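Local coordinates for Pdx2 protein (Plasmodium falciparum, PDB 2ABW), which hydrolyses glutamine to glutamate and ammonia as the glutaminase subunit of the parasite's pyridoxal 5'-phosphate synthase, the ammonia being channelled to its partner Pdx1, at residues 67-72 with 107-112; 91-96 with 113-118; 134-139 with 169-174; 164-169 with 185-190. All coordinates share one frame; numbering follows the deposited sequence. Where two conformers were deposited one is given.

Contact 1. Residues 67-72 with 107-112; sequences TLYNAL and GNKFSF
Y69 reaches out from helix 63-77 like a bolt, and the irregular segment 107-112 wraps round the end of its ring. With CG anti to the backbone N (chi1 174°), the side chain leaves the helix along a line that carries its hydroxyl to the backbone of the loop. There OH donates to the carbonyl of S111, Y69 OH to S111 O being 2.7 Å; the acceptor lies in the plane of the ring, at its edge, while the hydroxyl sits somewhat above the plane of the carbonyl. A second carbonyl touches the ring obliquely, Y69 CE1 standing 3.2 Å from K109 O, an oxygen that is also hydrogen-bonded by R58. F112 brings its own ring alongside, rim to rim and with neither face covered by the other: the planes are turned by 30° and Y69 CD1 meets F112 CE1 at 3.5 Å.

In this class I glutamine amidotransferase the contact ties the long connection between strands 94-98 and 115-120 to helix 63-77. F110 in the same loop turns away from the helix and packs on S54, a residue of the glutamine site.

The third large contributor is K109, whose chain bends at chi3 (62°) and crosses the tyrosine obliquely, K109 CE lying 3.3 Å from Y69 CE2. Its ammonium finds its strongest partner in D66, one turn before N70, and adds a weak hydrogen bond from K109 NZ to N70 OD1 at 3.3 Å. On the buried side L72 runs beside F112 in the same direction, its CD1 resting 3.6 Å from F112 CE1.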
# COMPACT_ATOMS: atom_id res chain seq x y z
N THR A 67 5.34 19.84 -1.68
CA THR A 67 5.72 19.81 -0.28
C THR A 67 5.43 18.42 0.30
O THR A 67 6.28 17.80 0.94
CB THR A 67 5.04 20.93 0.55
OG1 THR A 67 5.64 22.20 0.18
CG2 THR A 67 5.21 20.71 2.02
N LEU A 68 4.22 17.94 0.07
CA LEU A 68 3.85 16.58 0.69
C LEU A 68 4.56 15.48 -0.03
O LEU A 68 4.99 14.50 0.61
CB LEU A 68 2.34 16.36 0.68
CG LEU A 68 1.79 15.17 1.37
CD1 LEU A 68 2.21 15.08 2.84
CD2 LEU A 68 0.21 15.10 1.22
N TYR A 69 4.70 15.53 -1.36
CA TYR A 69 5.44 14.53 -2.13
C TYR A 69 6.85 14.38 -1.51
O TYR A 69 7.32 13.30 -1.17
CB TYR A 69 5.58 14.94 -3.56
CG TYR A 69 6.44 14.03 -4.34
CD1 TYR A 69 6.00 12.79 -4.81
CD2 TYR A 69 7.75 14.35 -4.59
CE1 TYR A 69 6.80 11.91 -5.53
CE2 TYR A 69 8.60 13.42 -5.25
CZ TYR A 69 8.13 12.26 -5.76
OH TYR A 69 8.97 11.36 -6.41
N ASN A 70 7.53 15.51 -1.35
CA ASN A 70 8.95 15.45 -0.84
C ASN A 70 8.94 14.89 0.59
O ASN A 70 9.82 14.09 0.92
CB ASN A 70 9.55 16.78 -0.85
CG ASN A 70 9.77 17.32 -2.28
OD1 ASN A 70 10.01 16.56 -3.14
ND2 ASN A 70 9.77 18.62 -2.44
N ALA A 71 7.94 15.23 1.40
CA ALA A 71 7.89 14.69 2.76
C ALA A 71 7.63 13.18 2.76
O ALA A 71 8.18 12.43 3.58
CB ALA A 71 6.84 15.46 3.62
N LEU A 72 6.78 12.73 1.85
CA LEU A 72 6.50 11.27 1.68
C LEU A 72 7.76 10.51 1.26
O LEU A 72 8.06 9.49 1.78
CB LEU A 72 5.30 11.06 0.76
CG LEU A 72 3.98 11.52 1.33
CD1 LEU A 72 2.88 11.55 0.26
CD2 LEU A 72 3.55 10.56 2.43
N GLY A 107 6.70 13.81 -14.22
CA GLY A 107 7.81 13.13 -14.92
C GLY A 107 8.36 12.00 -14.08
O GLY A 107 7.61 11.10 -13.67
N ASN A 108 9.68 12.01 -13.84
CA ASN A 108 10.25 10.97 -13.06
C ASN A 108 10.01 11.23 -11.59
O ASN A 108 10.48 10.45 -10.76
CB ASN A 108 11.73 10.67 -13.41
CG ASN A 108 12.67 11.77 -13.08
OD1 ASN A 108 13.83 11.79 -13.55
ND2 ASN A 108 12.22 12.70 -12.30
N LYS A 109 9.20 12.26 -11.27
CA LYS A 109 8.78 12.43 -9.89
C LYS A 109 7.36 11.89 -9.69
O LYS A 109 6.75 12.22 -8.71
CB LYS A 109 8.90 13.90 -9.44
CG LYS A 109 10.38 14.46 -9.23
CD LYS A 109 10.49 15.85 -8.48
CE LYS A 109 9.96 15.90 -6.98
NZ LYS A 109 9.55 17.32 -6.31
N PHE A 110 6.86 11.07 -10.59
CA PHE A 110 5.54 10.47 -10.41
C PHE A 110 5.44 9.53 -9.18
O PHE A 110 4.57 9.72 -8.34
CB PHE A 110 5.11 9.66 -11.62
CG PHE A 110 3.72 9.11 -11.52
CD1 PHE A 110 2.62 9.95 -11.73
CD2 PHE A 110 3.48 7.74 -11.37
CE1 PHE A 110 1.32 9.43 -11.70
CE2 PHE A 110 2.17 7.21 -11.34
CZ PHE A 110 1.12 8.05 -11.50
N SER A 111 6.25 8.47 -9.15
CA SER A 111 6.25 7.55 -8.05
C SER A 111 7.01 8.12 -6.82
O SER A 111 7.98 8.89 -6.95
CB SER A 111 6.94 6.26 -8.43
OG SER A 111 6.91 5.29 -7.41
N PHE A 112 6.53 7.67 -5.66
CA PHE A 112 7.28 7.86 -4.36
C PHE A 112 8.41 6.90 -4.28
O PHE A 112 9.36 7.12 -3.49
CB PHE A 112 6.40 7.70 -3.12
CG PHE A 112 5.15 8.47 -3.10
CD1 PHE A 112 5.12 9.85 -3.09
CD2 PHE A 112 3.93 7.81 -2.99
CE1 PHE A 112 3.96 10.58 -3.06
CE2 PHE A 112 2.80 8.50 -2.96
CZ PHE A 112 2.76 9.91 -3.01

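Contact 2. Residues 91-96 with 113-118; sequences ILLSKN and GGLDIT
Backbone hydrogen bonds dominate where the chain leaving helix 88-92 comes to lie parallel to the start of strand 115-120. L115 N donates to L93 O at 2.8 Å, approaching from above the carbonyl plane. Further along, N96 N meets I117 O at 3.2 Å in a nearly straight bond (178°) within the carbonyl plane. Between them the register slips by one residue, a beta bulge, and K95 N is shared weakly between the carbonyls of L115 and I117.

Among side-chain polar contacts, the amide of N96 gives a bond in its own plane to the threonine hydroxyl, N96 ND2 to T118 OG1 being 3.2 Å; that hydroxyl also bonds E160 on the next strand. S94 OG, turned back to C90 O, lies against the end of I117, 3.3 Å from its CD1.

Apolar packing is lighter: L93 and L115 cross obliquely, with L93 CB 3.8 Å from L115 CD1.

G113 and G114 both have positive phi, and here the chain swings tightly round L93 O. Thus main-chain polar groups hold this parallel strand pair at the foot of the helix that follows the nucleophile C87, and T118 OG1, gripped by both amide and carboxylate, probably has its rotation fixed.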
# COMPACT_ATOMS: atom_id res chain seq x y z
N ILE A 91 0.85 1.37 -6.91
CA ILE A 91 1.43 1.95 -8.13
C ILE A 91 2.48 3.04 -7.76
O ILE A 91 3.60 3.03 -8.27
CB ILE A 91 0.38 2.51 -9.05
CG1 ILE A 91 -0.44 1.35 -9.62
CG2 ILE A 91 1.03 3.34 -10.16
CD1 ILE A 91 -1.61 1.80 -10.44
N LEU A 92 2.09 3.90 -6.82
CA LEU A 92 2.92 5.04 -6.44
C LEU A 92 4.12 4.66 -5.58
O LEU A 92 4.97 5.50 -5.33
CB LEU A 92 2.08 6.08 -5.74
CG LEU A 92 1.06 6.78 -6.65
CD1 LEU A 92 0.15 7.69 -5.80
CD2 LEU A 92 1.76 7.52 -7.79
N LEU A 93 4.25 3.45 -5.13
CA LEU A 93 5.53 2.93 -4.53
C LEU A 93 6.47 2.27 -5.55
O LEU A 93 7.59 1.85 -5.24
CB LEU A 93 5.25 1.94 -3.43
CG LEU A 93 4.47 2.45 -2.23
CD1 LEU A 93 4.17 1.39 -1.17
CD2 LEU A 93 5.34 3.63 -1.52
N SER A 94 5.93 2.03 -6.75
CA SER A 94 6.63 1.22 -7.68
C SER A 94 7.75 1.97 -8.42
O SER A 94 7.63 3.15 -8.76
CB SER A 94 5.70 0.56 -8.69
OG SER A 94 4.77 -0.24 -8.02
N LYS A 95 8.79 1.23 -8.80
CA LYS A 95 9.91 1.84 -9.59
C LYS A 95 9.57 2.23 -10.98
O LYS A 95 9.82 3.37 -11.45
CB LYS A 95 11.06 0.87 -9.65
CG LYS A 95 12.31 1.41 -10.36
CD LYS A 95 13.47 0.46 -10.20
CE LYS A 95 14.80 1.15 -10.62
NZ LYS A 95 14.66 2.64 -10.53
N ASN A 96 8.98 1.28 -11.73
CA ASN A 96 8.58 1.51 -13.09
C ASN A 96 7.08 1.39 -13.16
O ASN A 96 6.50 0.37 -12.73
CB ASN A 96 9.23 0.50 -14.03
CG ASN A 96 10.71 0.55 -14.01
OD1 ASN A 96 11.34 1.66 -14.15
ND2 ASN A 96 11.33 -0.63 -13.86
N GLY A 113 8.35 5.79 -5.01
CA GLY A 113 9.34 4.70 -4.88
C GLY A 113 9.16 3.87 -3.60
O GLY A 113 8.28 4.20 -2.79
N GLY A 114 9.99 2.79 -3.51
CA GLY A 114 9.98 1.97 -2.27
C GLY A 114 9.86 0.47 -2.59
O GLY A 114 10.34 -0.36 -1.87
N LEU A 115 9.17 0.16 -3.69
CA LEU A 115 9.09 -1.22 -4.19
C LEU A 115 9.79 -1.31 -5.56
O LEU A 115 9.35 -0.63 -6.51
CB LEU A 115 7.60 -1.63 -4.33
CG LEU A 115 6.82 -1.67 -3.01
CD1 LEU A 115 5.38 -1.87 -3.31
CD2 LEU A 115 7.41 -2.70 -2.11
N ASP A 116 10.81 -2.12 -5.61
CA ASP A 116 11.60 -2.31 -6.88
C ASP A 116 10.88 -3.31 -7.75
O ASP A 116 11.28 -4.46 -7.90
CB ASP A 116 13.03 -2.62 -6.62
CG ASP A 116 13.78 -1.42 -6.00
OD1 ASP A 116 13.37 -0.22 -6.18
OD2 ASP A 116 14.71 -1.70 -5.23
N ILE A 117 9.77 -2.81 -8.33
CA ILE A 117 8.94 -3.60 -9.22
C ILE A 117 8.50 -2.74 -10.40
O ILE A 117 8.50 -1.55 -10.38
CB ILE A 117 7.67 -4.10 -8.50
CG1 ILE A 117 6.71 -2.95 -8.10
CG2 ILE A 117 8.08 -4.98 -7.31
CD1 ILE A 117 5.50 -3.36 -7.23
N THR A 118 8.10 -3.43 -11.47
CA THR A 118 7.40 -2.79 -12.56
C THR A 118 5.95 -3.16 -12.49
O THR A 118 5.58 -4.35 -12.37
CB THR A 118 7.91 -3.34 -13.92
OG1 THR A 118 9.30 -3.04 -14.05
CG2 THR A 118 7.20 -2.81 -15.08

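Contact 3. Residues 134-139 with 169-174; sequences SLNIIS and LATFSH. With PG4 (tetraethylene glycol), chain C.
The two segments run antiparallel, N136 pairing with T171 as a hydrogen-bonded pair and I137 with A170 as a non-hydrogen-bonded one. N136 N reaches T171 O at 2.8 Å, and T171 N returns to N136 O; both bonds lie in the carbonyl plane. The ladder ends with I138 N on L169 O, again 2.8 Å, but with the donor above the plane of the carbonyl.

N136 and T171 stand side by side, pointing the same way. The asparagine has CG anti to its backbone N (chi1 169°), and its amide gives one N-H, close to its own plane, to the neighbouring hydroxyl, N136 ND2 to T171 OG1 being 3.2 Å. The same nitrogen donates to O2 of a tetraethylene glycol at 3.0 Å. T171 holds OG1 in the crowded position between backbone N and carbonyl carbon (chi1 64°), from which it donates to the glycol O5 at 2.6 Å. The polyether, probably from the crystallisation liquor, thus curls over this polar pair, and N180 adds another hydrogen bond to it.

On the face bearing I137 and A170 the packing is apolar and looser: I137 CG1 lies 4.1 Å from A170 CB. I138 bends its CD1 back to within 3.6 Å of L169 O, while L169 CD1 approaches S139 CB at 3.9 Å.

Strand 167-174 is flanked in the large mixed sheet by 130-137 and 180-187, and a classic bulge at L169 and A170, both opposite A184, interrupts its pairing with the latter. Helix 204-219 lies over the apolar face, F205 against L135 and I137 and Y208 against L169 and S139.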
# COMPACT_ATOMS: atom_id res chain seq x y z
N SER A 134 -8.40 -16.64 -4.08
CA SER A 134 -7.76 -17.26 -2.96
C SER A 134 -6.27 -16.90 -2.99
O SER A 134 -5.61 -17.02 -4.05
CB SER A 134 -7.85 -18.79 -3.08
OG SER A 134 -7.59 -19.37 -1.82
N LEU A 135 -5.68 -16.56 -1.84
CA LEU A 135 -4.25 -16.18 -1.79
C LEU A 135 -3.37 -17.28 -1.28
O LEU A 135 -3.76 -18.01 -0.32
CB LEU A 135 -4.13 -14.98 -0.83
CG LEU A 135 -4.83 -13.67 -1.26
CD1 LEU A 135 -4.64 -12.61 -0.08
CD2 LEU A 135 -4.26 -13.15 -2.60
N ASN A 136 -2.22 -17.44 -1.92
CA ASN A 136 -1.12 -18.27 -1.43
C ASN A 136 -0.19 -17.30 -0.73
O ASN A 136 0.43 -16.48 -1.41
CB ASN A 136 -0.43 -18.93 -2.58
CG ASN A 136 0.81 -19.56 -2.19
OD1 ASN A 136 0.83 -20.27 -1.20
ND2 ASN A 136 1.83 -19.45 -3.01
N ILE A 137 -0.16 -17.32 0.61
CA ILE A 137 0.58 -16.35 1.32
C ILE A 137 1.88 -16.93 1.91
O ILE A 137 1.84 -17.96 2.60
CB ILE A 137 -0.24 -15.71 2.43
CG1 ILE A 137 -1.55 -15.07 1.89
CG2 ILE A 137 0.62 -14.68 3.16
CD1 ILE A 137 -2.51 -14.41 2.92
N ILE A 138 2.98 -16.36 1.56
CA ILE A 138 4.28 -16.82 1.93
C ILE A 138 4.75 -16.06 3.12
O ILE A 138 5.38 -15.01 3.03
CB ILE A 138 5.29 -16.69 0.81
CG1 ILE A 138 4.78 -17.44 -0.44
CG2 ILE A 138 6.68 -17.23 1.25
CD1 ILE A 138 3.99 -16.57 -1.36
N SER A 139 4.28 -16.56 4.28
CA SER A 139 4.50 -15.84 5.57
C SER A 139 4.32 -16.80 6.71
O SER A 139 3.63 -17.79 6.57
CB SER A 139 3.48 -14.70 5.73
OG SER A 139 3.68 -13.92 6.91
N LEU A 169 4.98 -11.74 -1.19
CA LEU A 169 4.26 -12.10 0.01
C LEU A 169 3.02 -12.94 -0.29
O LEU A 169 2.58 -13.77 0.49
CB LEU A 169 3.90 -10.77 0.76
CG LEU A 169 3.11 -10.95 2.00
CD1 LEU A 169 3.80 -11.86 3.06
CD2 LEU A 169 2.72 -9.58 2.57
N ALA A 170 2.33 -12.66 -1.41
CA ALA A 170 1.14 -13.43 -1.75
C ALA A 170 0.96 -13.49 -3.26
O ALA A 170 1.24 -12.50 -3.96
CB ALA A 170 -0.10 -12.79 -1.15
N THR A 171 0.52 -14.64 -3.75
CA THR A 171 0.24 -14.89 -5.15
C THR A 171 -1.12 -15.58 -5.23
O THR A 171 -1.71 -15.99 -4.25
CB THR A 171 1.27 -15.78 -5.79
OG1 THR A 171 1.23 -17.10 -5.17
CG2 THR A 171 2.62 -15.17 -5.66
N PHE A 172 -1.67 -15.57 -6.46
CA PHE A 172 -2.91 -16.30 -6.72
C PHE A 172 -2.96 -16.81 -8.09
O PHE A 172 -2.20 -16.37 -8.94
CB PHE A 172 -4.14 -15.43 -6.47
CG PHE A 172 -4.29 -14.23 -7.43
CD1 PHE A 172 -3.75 -13.00 -7.08
CD2 PHE A 172 -5.06 -14.31 -8.53
CE1 PHE A 172 -3.90 -11.94 -7.92
CE2 PHE A 172 -5.24 -13.24 -9.34
CZ PHE A 172 -4.68 -12.08 -9.03
N SER A 173 -3.84 -17.76 -8.33
CA SER A 173 -4.04 -18.25 -9.67
C SER A 173 -5.43 -17.92 -10.08
O SER A 173 -6.34 -17.99 -9.26
CB SER A 173 -3.81 -19.77 -9.69
OG SER A 173 -2.39 -19.94 -9.58
N HIS A 174 -5.60 -17.59 -11.34
CA HIS A 174 -6.92 -17.20 -11.84
C HIS A 174 -7.02 -17.80 -13.19
O HIS A 174 -6.07 -17.76 -13.98
CB HIS A 174 -7.07 -15.67 -11.88
CG HIS A 174 -8.45 -15.17 -12.20
ND1 HIS A 174 -9.55 -15.42 -11.40
CD2 HIS A 174 -8.89 -14.38 -13.21
CE1 HIS A 174 -10.62 -14.84 -11.94
NE2 HIS A 174 -10.24 -14.20 -13.04
O1 PG4 C . 5.10 -19.61 -4.75
C1 PG4 C . 5.93 -20.48 -4.00
C2 PG4 C . 5.36 -20.90 -2.65
O2 PG4 C . 4.02 -21.47 -2.75
C3 PG4 C . 3.97 -22.91 -2.76
C4 PG4 C . 2.50 -23.35 -2.76
O3 PG4 C . 1.86 -22.99 -4.01
C5 PG4 C . 0.47 -23.18 -3.94
C6 PG4 C . -0.15 -22.78 -5.26
O4 PG4 C . -0.13 -21.35 -5.30
C7 PG4 C . -0.74 -20.86 -6.49
C8 PG4 C . -0.66 -19.35 -6.56
O5 PG4 C . 0.70 -19.08 -6.80

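Contact 4. Residues 164-169 with 185-190; sequences DEVKVL and VEQNNC
One carboxylate oxygen of E165 collects two amide donors from the turn opposite. Q187 NE2 lies 2.8 Å and N188 ND2 2.9 Å from E165 OE1, and both come from above the carboxylate plane, whereas the oxygen lies close to the plane of each amide. The Q187 amide is turned steeply against the carboxylate, their planes 77° apart. An extended glutamate chain beyond CG and an extended glutamine with CG anti to the backbone N (chi1 -175°) bring the groups together. Such a doubly gripped oxygen would tend to favour the charged form of E165. The other end of the Q187 amide is satisfied as well: its OE1 accepts from the backbone N of D116, and V166 CG2 packs against it at 3.2 Å. A water, accepting from N188 N and donating to E165 O, bridges the two backbones.

These groups close the open end of the beta hairpin formed by strands 167-174 and 180-187, where a type II' turn from Q187 to C190 leads the chain on to strand 190-193. K167 and E186 form a hydrogen-bonded pair, with K167 N to E186 O at 2.8 Å and E186 N to K167 O at 2.9 Å.

K167 bends at chi2 (-42°) so that its NZ reaches back to D164 O, 3.0 Å away. E186 sends its carboxylate to helix 204-219, bonding Y208 and forming a salt bridge with K212. On the opposite face of the pair, V166 CG1 meets V185 CB at 3.9 Å.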
# COMPACT_ATOMS: atom_id res chain seq x y z
N ASP A 164 16.36 -8.75 -5.59
CA ASP A 164 16.19 -9.83 -4.64
C ASP A 164 15.73 -9.39 -3.25
O ASP A 164 15.34 -10.25 -2.41
CB ASP A 164 17.50 -10.61 -4.43
CG ASP A 164 17.96 -11.32 -5.68
OD1 ASP A 164 17.15 -12.02 -6.34
OD2 ASP A 164 19.16 -11.19 -6.01
N GLU A 165 15.75 -8.11 -2.98
CA GLU A 165 15.22 -7.58 -1.73
C GLU A 165 13.72 -7.59 -1.68
O GLU A 165 13.12 -7.42 -0.61
CB GLU A 165 15.61 -6.11 -1.58
CG GLU A 165 16.99 -5.73 -1.28
CD GLU A 165 17.15 -4.16 -1.04
OE1 GLU A 165 16.22 -3.27 -0.91
OE2 GLU A 165 18.34 -3.77 -0.99
N VAL A 166 13.05 -7.73 -2.83
CA VAL A 166 11.60 -7.79 -2.82
C VAL A 166 11.14 -9.17 -2.50
O VAL A 166 11.58 -10.18 -3.10
CB VAL A 166 11.03 -7.39 -4.19
CG1 VAL A 166 9.52 -7.70 -4.23
CG2 VAL A 166 11.42 -5.96 -4.55
N LYS A 167 10.34 -9.27 -1.46
CA LYS A 167 9.72 -10.52 -1.11
C LYS A 167 8.29 -10.61 -1.66
O LYS A 167 7.49 -9.68 -1.55
CB LYS A 167 9.72 -10.64 0.39
CG LYS A 167 11.15 -10.47 1.01
CD LYS A 167 12.33 -11.15 0.27
CE LYS A 167 13.72 -10.60 0.77
NZ LYS A 167 14.88 -11.46 0.28
N VAL A 168 7.99 -11.66 -2.38
CA VAL A 168 6.67 -11.91 -2.86
C VAL A 168 5.92 -12.50 -1.68
O VAL A 168 6.26 -13.64 -1.16
CB VAL A 168 6.63 -12.86 -4.09
CG1 VAL A 168 5.17 -13.28 -4.40
CG2 VAL A 168 7.30 -12.17 -5.23
N LEU A 169 4.98 -11.74 -1.19
CA LEU A 169 4.26 -12.10 0.01
C LEU A 169 3.02 -12.94 -0.29
O LEU A 169 2.58 -13.77 0.49
CB LEU A 169 3.90 -10.77 0.76
CG LEU A 169 3.11 -10.95 2.00
CD1 LEU A 169 3.80 -11.86 3.06
CD2 LEU A 169 2.72 -9.58 2.57
N VAL A 185 3.57 -7.68 -2.27
CA VAL A 185 5.04 -7.70 -2.15
C VAL A 185 5.44 -6.89 -0.94
O VAL A 185 4.69 -5.98 -0.51
CB VAL A 185 5.73 -7.09 -3.40
CG1 VAL A 185 5.55 -8.07 -4.59
CG2 VAL A 185 5.25 -5.71 -3.78
N GLU A 186 6.62 -7.17 -0.43
CA GLU A 186 7.15 -6.42 0.70
C GLU A 186 8.62 -6.19 0.46
O GLU A 186 9.36 -7.12 0.08
CB GLU A 186 6.88 -7.22 1.99
CG GLU A 186 7.24 -6.42 3.28
CD GLU A 186 6.68 -7.09 4.54
OE1 GLU A 186 6.31 -8.29 4.46
OE2 GLU A 186 6.71 -6.49 5.60
N GLN A 187 9.11 -5.00 0.73
CA GLN A 187 10.54 -4.69 0.52
C GLN A 187 10.91 -3.69 1.61
O GLN A 187 10.37 -2.60 1.61
CB GLN A 187 10.82 -4.05 -0.83
CG GLN A 187 12.33 -3.86 -1.06
CD GLN A 187 12.64 -3.31 -2.37
OE1 GLN A 187 11.74 -3.09 -3.22
NE2 GLN A 187 13.95 -3.01 -2.58
N ASN A 188 11.78 -4.13 2.52
CA ASN A 188 12.22 -3.25 3.61
C ASN A 188 10.94 -2.75 4.32
O ASN A 188 10.08 -3.59 4.64
CB ASN A 188 13.08 -2.12 3.11
CG ASN A 188 14.31 -2.56 2.33
OD1 ASN A 188 15.07 -3.33 2.84
ND2 ASN A 188 14.44 -2.10 1.06
N ASN A 189 10.78 -1.43 4.49
CA ASN A 189 9.65 -0.85 5.17
C ASN A 189 8.34 -0.70 4.38
O ASN A 189 7.35 -0.14 4.88
CB ASN A 189 10.04 0.51 5.72
CG ASN A 189 10.58 1.44 4.68
OD1 ASN A 189 11.54 1.10 3.99
ND2 ASN A 189 10.01 2.69 4.57
N CYS A 190 8.33 -1.18 3.14
CA CYS A 190 7.23 -1.03 2.21
C CYS A 190 6.44 -2.28 1.92
O CYS A 190 7.01 -3.34 1.69
CB CYS A 190 7.74 -0.52 0.87
SG CYS A 190 8.62 1.10 1.01
O HOH W 1 13.20 -6.54 2.04

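Contacts 1 and 2 alternate along the chain, as do contacts 3 and 4, and the first two close before the others open. Segment 107-112 runs straight into 113-118, and S111 OG and F112 N bond to S94 O and L92 O, tying contact 1 to contact 2 on the glutamine-site side of the molecule. Contacts 3 and 4 share L169 and strand 167-174, and occupy neighbouring strand pairs of the nine-stranded sheet, their centres 14 Å apart. Contact 2, in the small three-stranded sheet, touches contact 4 in the large one. Contacts 1 and 3, with centres 30 Å apart, lie on opposite sides of the chain's centre, and the chain of touching contacts thus spans the glutaminase.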